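Local coordinates for single-stranded DNA-binding protein WHY1, chloroplastic (Solanum tuberosum, PDB 1L3A) that binds single-stranded DNA as a homotetramer and activates transcription of the pathogenesis-related gene PR-10a when the plant is elicited, at residues Y42-Y45 / A50-V53; S61-D64 / F68-S71; G105-L110 / A171-L176. All coordinates share one frame; numbering follows the deposited sequence.

Contact 1: Y42-Y45 / A50-V53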
loop_
_atom_site.group_PDB
_atom_site.type_symbol
_atom_site.label_atom_id
_atom_site.label_comp_id
_atom_site.label_asym_id
_atom_site.label_seq_id
_atom_site.Cartn_x
_atom_site.Cartn_y
_atom_site.Cartn_z
ATOM N N TYR C 42 16.391 1.800 -9.609
ATOM C CA TYR C 42 16.640 2.948 -8.754
ATOM C C TYR C 42 18.109 2.915 -8.339
ATOM O O TYR C 42 18.596 1.904 -7.845
ATOM C CB TYR C 42 15.743 2.885 -7.512
ATOM C CG TYR C 42 15.978 4.009 -6.529
ATOM C CD1 TYR C 42 15.753 5.340 -6.892
ATOM C CD2 TYR C 42 16.405 3.741 -5.234
ATOM C CE1 TYR C 42 15.953 6.382 -5.973
ATOM C CE2 TYR C 42 16.603 4.760 -4.310
ATOM C CZ TYR C 42 16.379 6.072 -4.679
ATOM O OH TYR C 42 16.593 7.063 -3.752
ATOM N N SER C 43 18.800 4.033 -8.517
ATOM C CA SER C 43 20.219 4.121 -8.195
ATOM C C SER C 43 20.528 5.143 -7.127
ATOM O O SER C 43 19.947 6.227 -7.105
ATOM C CB SER C 43 21.021 4.482 -9.447
ATOM O OG SER C 43 20.890 3.478 -10.432
ATOM N N ILE C 44 21.460 4.786 -6.253
ATOM C CA ILE C 44 21.916 5.645 -5.168
ATOM C C ILE C 44 23.406 5.899 -5.412
ATOM O O ILE C 44 24.197 4.960 -5.420
ATOM C CB ILE C 44 21.702 4.927 -3.816
ATOM C CG1 ILE C 44 20.196 4.756 -3.585
ATOM C CG2 ILE C 44 22.396 5.682 -2.671
ATOM C CD1 ILE C 44 19.841 3.934 -2.383
ATOM N N TYR C 45 23.787 7.158 -5.615
ATOM C CA TYR C 45 25.188 7.504 -5.875
ATOM C C TYR C 45 25.891 8.152 -4.681
ATOM O O TYR C 45 25.469 9.203 -4.210
ATOM C CB TYR C 45 25.271 8.424 -7.089
ATOM C CG TYR C 45 24.667 7.818 -8.337
ATOM C CD1 TYR C 45 23.496 8.332 -8.897
ATOM C CD2 TYR C 45 25.264 6.720 -8.957
ATOM C CE1 TYR C 45 22.939 7.764 -10.049
ATOM C CE2 TYR C 45 24.715 6.148 -10.107
ATOM C CZ TYR C 45 23.555 6.674 -10.644
ATOM O OH TYR C 45 23.009 6.102 -11.770
ATOM N N ALA C 50 28.332 3.053 -5.597
ATOM C CA ALA C 50 26.995 3.278 -6.129
ATOM C C ALA C 50 26.176 1.989 -5.958
ATOM O O ALA C 50 26.732 0.889 -5.916
ATOM C CB ALA C 50 27.075 3.657 -7.600
ATOM N N LEU C 51 24.855 2.136 -5.866
ATOM C CA LEU C 51 23.955 0.995 -5.701
ATOM C C LEU C 51 22.708 1.121 -6.569
ATOM O O LEU C 51 21.989 2.105 -6.472
ATOM C CB LEU C 51 23.521 0.880 -4.238
ATOM C CG LEU C 51 22.455 -0.178 -3.911
ATOM C CD1 LEU C 51 23.017 -1.597 -4.114
ATOM C CD2 LEU C 51 22.005 0.009 -2.473
ATOM N N THR C 52 22.465 0.127 -7.418
ATOM C CA THR C 52 21.281 0.105 -8.269
ATOM C C THR C 52 20.358 -1.032 -7.808
ATOM O O THR C 52 20.812 -2.137 -7.501
ATOM C CB THR C 52 21.643 -0.147 -9.727
ATOM O OG1 THR C 52 22.323 -1.401 -9.821
ATOM C CG2 THR C 52 22.530 0.963 -10.261
ATOM N N VAL C 53 19.058 -0.764 -7.778
ATOM C CA VAL C 53 18.090 -1.759 -7.323
ATOM C C VAL C 53 17.108 -2.021 -8.461
ATOM O O VAL C 53 16.523 -1.094 -9.008
ATOM C CB VAL C 53 17.357 -1.229 -6.069
ATOM C CG1 VAL C 53 16.469 -2.299 -5.464
ATOM C CG2 VAL C 53 18.383 -0.769 -5.052
#
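Tyr42 and Val53 face each other as a hydrogen-bonded antiparallel pair, and Ile44 with Leu51 forms the next one, so four backbone bonds tie the two strands of this hairpin together. Val53 N reaches Tyr42 O at 2.7 Å, and Tyr42 N returns a more bent bond to Val53 O (139° at the hydrogen). The second pair is straighter: Ile44 N gives to Leu51 O at 2.7 Å and Leu51 N to Ile44 O at 2.9 Å. Three of the acceptors take a CA-H contact as well, Leu51 O from Ser43 CA at 3.2 Å, Tyr42 O from Thr52 CA and Ile44 O from Ala50 CA. Between the two bonded pairs, Ser43 and Thr52 form a non-hydrogen-bonded pair. Ala50 CB touches CD2 of the Tyr45 ring obliquely at 3.8 Å. Tyr42 OH is hydrogen-bonded to Thr102 OG1 of the second subunit. Ala50 and Leu51 belong to the region required for single-stranded DNA binding. Strand 68-85 flanks 50-53 through backbone bonds of Ala50 with Ala81 and Thr52 with Gln79, while helix 170-188 covers the face of Tyr42, Ile44 and Val53.

Contact 2: S61-D64 / F68-S71; sequences SPLD and FKLS
The outer end of the long beta hairpin formed by strands 49-62 and 68-85 is closed here, just before the chain turns between them. Ser61 and Lys69 make a hydrogen-bonded antiparallel pair: Ser61 N gives to Lys69 O at 2.8 Å, with the donor in the carbonyl plane and 157° at the hydrogen. The return bond, Lys69 N to Ser61 O, is longer at 3.1 Å and its donor stands above the carbonyl plane. One step toward the turn, Pro62 and Phe68 are a non-hydrogen-bonded pair, a position that suits proline, which has no N-H to give. The Phe68 ring, its CG beside the backbone N (chi1 -71°), swings over to the proline and is met obliquely by it, with CE2 at 3.6 Å from Pro62 CB and CD2 equally close to Pro62 CA. The other face carries Ser61 and Lys69. There Leu63, already in the turn, crosses the lysine side chain at about a right angle and sets CD2 3.9 Å from Lys69 CB. The lysine chain then runs on extended, leading its ammonium group away from strand 49-62. Ser71 OG makes a short approach of doubtful weight to Ser61 CB. Farther along the hairpin, Ser71 bonds through its backbone to Glu59. Phe68 and Lys69 also pair in parallel with a strand of the third subunit, carrying the sheet across the interface; Leu63 packs on Phe39 of that chain, and Phe68 on Pro199 of the second subunit.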
loop_
_atom_site.group_PDB
_atom_site.type_symbol
_atom_site.label_atom_id
_atom_site.label_comp_id
_atom_site.label_asym_id
_atom_site.label_seq_id
_atom_site.Cartn_x
_atom_site.Cartn_y
_atom_site.Cartn_z
ATOM N N SER C 61 4.944 -21.956 -14.936
ATOM C CA SER C 61 5.048 -23.242 -15.619
ATOM C C SER C 61 3.649 -23.715 -15.993
ATOM O O SER C 61 2.774 -23.813 -15.137
ATOM C CB SER C 61 5.719 -24.280 -14.717
ATOM O OG SER C 61 5.922 -25.503 -15.405
ATOM N N PRO C 62 3.420 -24.011 -17.282
ATOM C CA PRO C 62 2.103 -24.473 -17.736
ATOM C C PRO C 62 1.685 -25.805 -17.118
ATOM O O PRO C 62 2.521 -26.569 -16.630
ATOM C CB PRO C 62 2.276 -24.567 -19.248
ATOM C CG PRO C 62 3.715 -24.961 -19.387
ATOM C CD PRO C 62 4.397 -24.048 -18.386
ATOM N N LEU C 63 0.386 -26.075 -17.141
ATOM C CA LEU C 63 -0.141 -27.312 -16.582
ATOM C C LEU C 63 -0.895 -28.125 -17.633
ATOM O O LEU C 63 -0.300 -28.922 -18.363
ATOM C CB LEU C 63 -1.070 -26.998 -15.410
ATOM C CG LEU C 63 -0.450 -26.252 -14.228
ATOM C CD1 LEU C 63 -1.537 -25.944 -13.209
ATOM C CD2 LEU C 63 0.658 -27.085 -13.606
ATOM N N ASP C 64 -2.207 -27.919 -17.702
ATOM C CA ASP C 64 -3.037 -28.640 -18.658
ATOM C C ASP C 64 -4.445 -28.061 -18.729
ATOM O O ASP C 64 -5.088 -28.094 -19.778
ATOM C CB ASP C 64 -3.118 -30.119 -18.267
ATOM C CG ASP C 64 -3.734 -30.326 -16.894
ATOM O OD1 ASP C 64 -3.151 -29.839 -15.900
ATOM O OD2 ASP C 64 -4.799 -30.977 -16.811
ATOM N N PHE C 68 -1.948 -21.535 -15.564
ATOM C CA PHE C 68 -0.536 -21.656 -15.219
ATOM C C PHE C 68 -0.299 -21.782 -13.726
ATOM O O PHE C 68 -1.199 -21.577 -12.920
ATOM C CB PHE C 68 0.260 -20.464 -15.761
ATOM C CG PHE C 68 0.421 -20.468 -17.257
ATOM C CD1 PHE C 68 -0.599 -20.002 -18.088
ATOM C CD2 PHE C 68 1.592 -20.950 -17.840
ATOM C CE1 PHE C 68 -0.455 -20.013 -19.480
ATOM C CE2 PHE C 68 1.747 -20.966 -19.234
ATOM C CZ PHE C 68 0.720 -20.497 -20.052
ATOM N N LYS C 69 0.935 -22.118 -13.374
ATOM C CA LYS C 69 1.336 -22.288 -11.987
ATOM C C LYS C 69 2.637 -21.543 -11.716
ATOM O O LYS C 69 3.598 -21.681 -12.469
ATOM C CB LYS C 69 1.540 -23.774 -11.686
ATOM C CG LYS C 69 2.320 -24.055 -10.414
ATOM C CD LYS C 69 2.941 -25.445 -10.444
ATOM C CE LYS C 69 3.969 -25.614 -9.330
ATOM N NZ LYS C 69 4.761 -26.878 -9.461
ATOM N N LEU C 70 2.666 -20.757 -10.643
ATOM C CA LEU C 70 3.875 -20.028 -10.269
ATOM C C LEU C 70 4.924 -21.059 -9.859
ATOM O O LEU C 70 4.714 -21.817 -8.913
ATOM C CB LEU C 70 3.593 -19.086 -9.092
ATOM C CG LEU C 70 4.818 -18.403 -8.466
ATOM C CD1 LEU C 70 5.376 -17.373 -9.429
ATOM C CD2 LEU C 70 4.435 -17.739 -7.150
ATOM N N SER C 71 6.044 -21.101 -10.568
ATOM C CA SER C 71 7.089 -22.064 -10.241
ATOM C C SER C 71 8.356 -21.457 -9.651
ATOM O O SER C 71 9.212 -22.177 -9.155
ATOM C CB SER C 71 7.442 -22.898 -11.474
ATOM O OG SER C 71 6.415 -23.846 -11.737
#

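Contact 3: G105-L110 / A171-L176; sequences GSIISL and AEFAVL
Phe173 reaches from helix 170-188 toward Ile107 of helix 101-108 and Leu110 beyond it, touching both with the far end of its ring. Its CG stands anti to the backbone N (chi1 -157°), which carries the ring across to them. The isoleucine side chain crosses the aromatic one obliquely, and the touching branch is the methyl CG2, 3.8 Å from Phe173 CZ. Leu110 comes at about a right angle and sets CD1 3.9 Å from the same CZ, so the two aliphatic side chains converge on one ring atom. A third partner is polar: Ile107 O approaches CZ obliquely at 3.6 Å, and this oxygen also accepts the backbone N-H of Leu110 at 3.2 Å. Ser109 OG bonds back to Gly105 O at 2.9 Å, within segment 105-110. The contact is otherwise apolar, packing the short helix that follows the first sheet against the long helix that follows the second. Phe149 of strand 146-155 lies against Phe173, His147 of that strand against Leu110, and Phe118 of strand 116-120 against Ile107. Farther along helix 170-188, Phe180 also packs on Ile107, while Ala174 of the third subunit packs on Ile108 and Ser109.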
loop_
_atom_site.group_PDB
_atom_site.type_symbol
_atom_site.label_atom_id
_atom_site.label_comp_id
_atom_site.label_asym_id
_atom_site.label_seq_id
_atom_site.Cartn_x
_atom_site.Cartn_y
_atom_site.Cartn_z
ATOM N N GLY C 105 11.410 -8.747 2.858
ATOM C CA GLY C 105 10.577 -8.591 4.040
ATOM C C GLY C 105 11.376 -8.036 5.206
ATOM O O GLY C 105 10.874 -7.237 5.997
ATOM N N SER C 106 12.630 -8.454 5.316
ATOM C CA SER C 106 13.487 -7.971 6.394
ATOM C C SER C 106 13.842 -6.493 6.247
ATOM O O SER C 106 14.034 -5.795 7.244
ATOM C CB SER C 106 14.775 -8.787 6.467
ATOM O OG SER C 106 14.518 -10.046 7.047
ATOM N N ILE C 107 13.928 -6.025 5.006
ATOM C CA ILE C 107 14.267 -4.637 4.734
ATOM C C ILE C 107 13.125 -3.691 5.097
ATOM O O ILE C 107 13.323 -2.731 5.839
ATOM C CB ILE C 107 14.619 -4.431 3.237
ATOM C CG1 ILE C 107 15.814 -5.306 2.856
ATOM C CG2 ILE C 107 14.920 -2.955 2.955
ATOM C CD1 ILE C 107 17.085 -4.957 3.580
ATOM N N ILE C 108 11.933 -3.959 4.580
ATOM C CA ILE C 108 10.782 -3.095 4.842
ATOM C C ILE C 108 10.309 -3.080 6.299
ATOM O O ILE C 108 9.570 -2.180 6.706
ATOM C CB ILE C 108 9.574 -3.471 3.940
ATOM C CG1 ILE C 108 9.148 -4.905 4.211
ATOM C CG2 ILE C 108 9.943 -3.333 2.473
ATOM C CD1 ILE C 108 7.928 -5.334 3.425
ATOM N N SER C 109 10.718 -4.069 7.086
ATOM C CA SER C 109 10.301 -4.089 8.484
ATOM C C SER C 109 11.436 -3.683 9.428
ATOM O O SER C 109 11.339 -3.891 10.635
ATOM C CB SER C 109 9.748 -5.472 8.884
ATOM O OG SER C 109 10.721 -6.494 8.818
ATOM N N LEU C 110 12.506 -3.111 8.873
ATOM C CA LEU C 110 13.651 -2.671 9.670
ATOM C C LEU C 110 13.372 -1.364 10.402
ATOM O O LEU C 110 12.947 -0.379 9.796
ATOM C CB LEU C 110 14.885 -2.453 8.794
ATOM C CG LEU C 110 16.014 -3.481 8.637
ATOM C CD1 LEU C 110 17.180 -2.769 7.972
ATOM C CD2 LEU C 110 16.464 -4.051 9.969
ATOM N N ALA C 171 15.860 9.052 3.914
ATOM C CA ALA C 171 15.017 9.357 2.761
ATOM C C ALA C 171 15.112 8.288 1.669
ATOM O O ALA C 171 14.093 7.862 1.130
ATOM C CB ALA C 171 15.393 10.722 2.183
ATOM N N GLU C 172 16.336 7.875 1.344
ATOM C CA GLU C 172 16.564 6.868 0.320
ATOM C C GLU C 172 16.015 5.527 0.749
ATOM O O GLU C 172 15.556 4.750 -0.074
ATOM C CB GLU C 172 18.059 6.749 0.023
ATOM C CG GLU C 172 18.651 8.057 -0.455
ATOM C CD GLU C 172 20.170 8.085 -0.437
ATOM O OE1 GLU C 172 20.778 7.535 0.510
ATOM O OE2 GLU C 172 20.752 8.685 -1.363
ATOM N N PHE C 173 16.054 5.254 2.044
ATOM C CA PHE C 173 15.532 3.996 2.548
ATOM C C PHE C 173 14.003 3.921 2.373
ATOM O O PHE C 173 13.449 2.852 2.110
ATOM C CB PHE C 173 15.883 3.854 4.022
ATOM C CG PHE C 173 15.894 2.448 4.497
ATOM C CD1 PHE C 173 16.944 1.598 4.163
ATOM C CD2 PHE C 173 14.852 1.967 5.280
ATOM C CE1 PHE C 173 16.962 0.272 4.610
ATOM C CE2 PHE C 173 14.850 0.649 5.733
ATOM C CZ PHE C 173 15.909 -0.203 5.397
ATOM N N ALA C 174 13.335 5.060 2.528
ATOM C CA ALA C 174 11.884 5.126 2.380
ATOM C C ALA C 174 11.501 4.864 0.924
ATOM O O ALA C 174 10.447 4.297 0.652
ATOM C CB ALA C 174 11.366 6.491 2.823
ATOM N N VAL C 175 12.347 5.285 -0.014
ATOM C CA VAL C 175 12.052 5.035 -1.419
ATOM C C VAL C 175 12.091 3.517 -1.667
ATOM O O VAL C 175 11.216 2.971 -2.338
ATOM C CB VAL C 175 13.052 5.730 -2.344
ATOM C CG1 VAL C 175 12.762 5.354 -3.781
ATOM C CG2 VAL C 175 12.954 7.242 -2.171
ATOM N N LEU C 176 13.095 2.842 -1.111
ATOM C CA LEU C 176 13.224 1.391 -1.249
ATOM C C LEU C 176 12.023 0.708 -0.604
ATOM O O LEU C 176 11.470 -0.236 -1.159
ATOM C CB LEU C 176 14.504 0.890 -0.569
ATOM C CG LEU C 176 15.839 1.346 -1.145
ATOM C CD1 LEU C 176 16.973 0.732 -0.309
ATOM C CD2 LEU C 176 15.951 0.921 -2.606
#

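Overall arrangement
Contacts 1 and 3 are buried and touch each other: Tyr42 packs on Val175 and Leu176, and Val53 on Leu176, so helix 170-188 lies on the hairpin of contact 1. Contact 2 is a surface contact on the opposite side of the chain's centre, its own centre about 34 Å from that of contact 1, yet both use strand 49-62 and the same antiparallel sheet. Their chemistry follows this layout. The two hairpin contacts rest on paired backbone bonds, four in contact 1 and two near the turn in contact 2, whereas contact 3 joins helix 170-188 to helix 101-108 and the residues after it, mainly through apolar side chains round one phenylalanine. Each also touches other subunits of the tetramer.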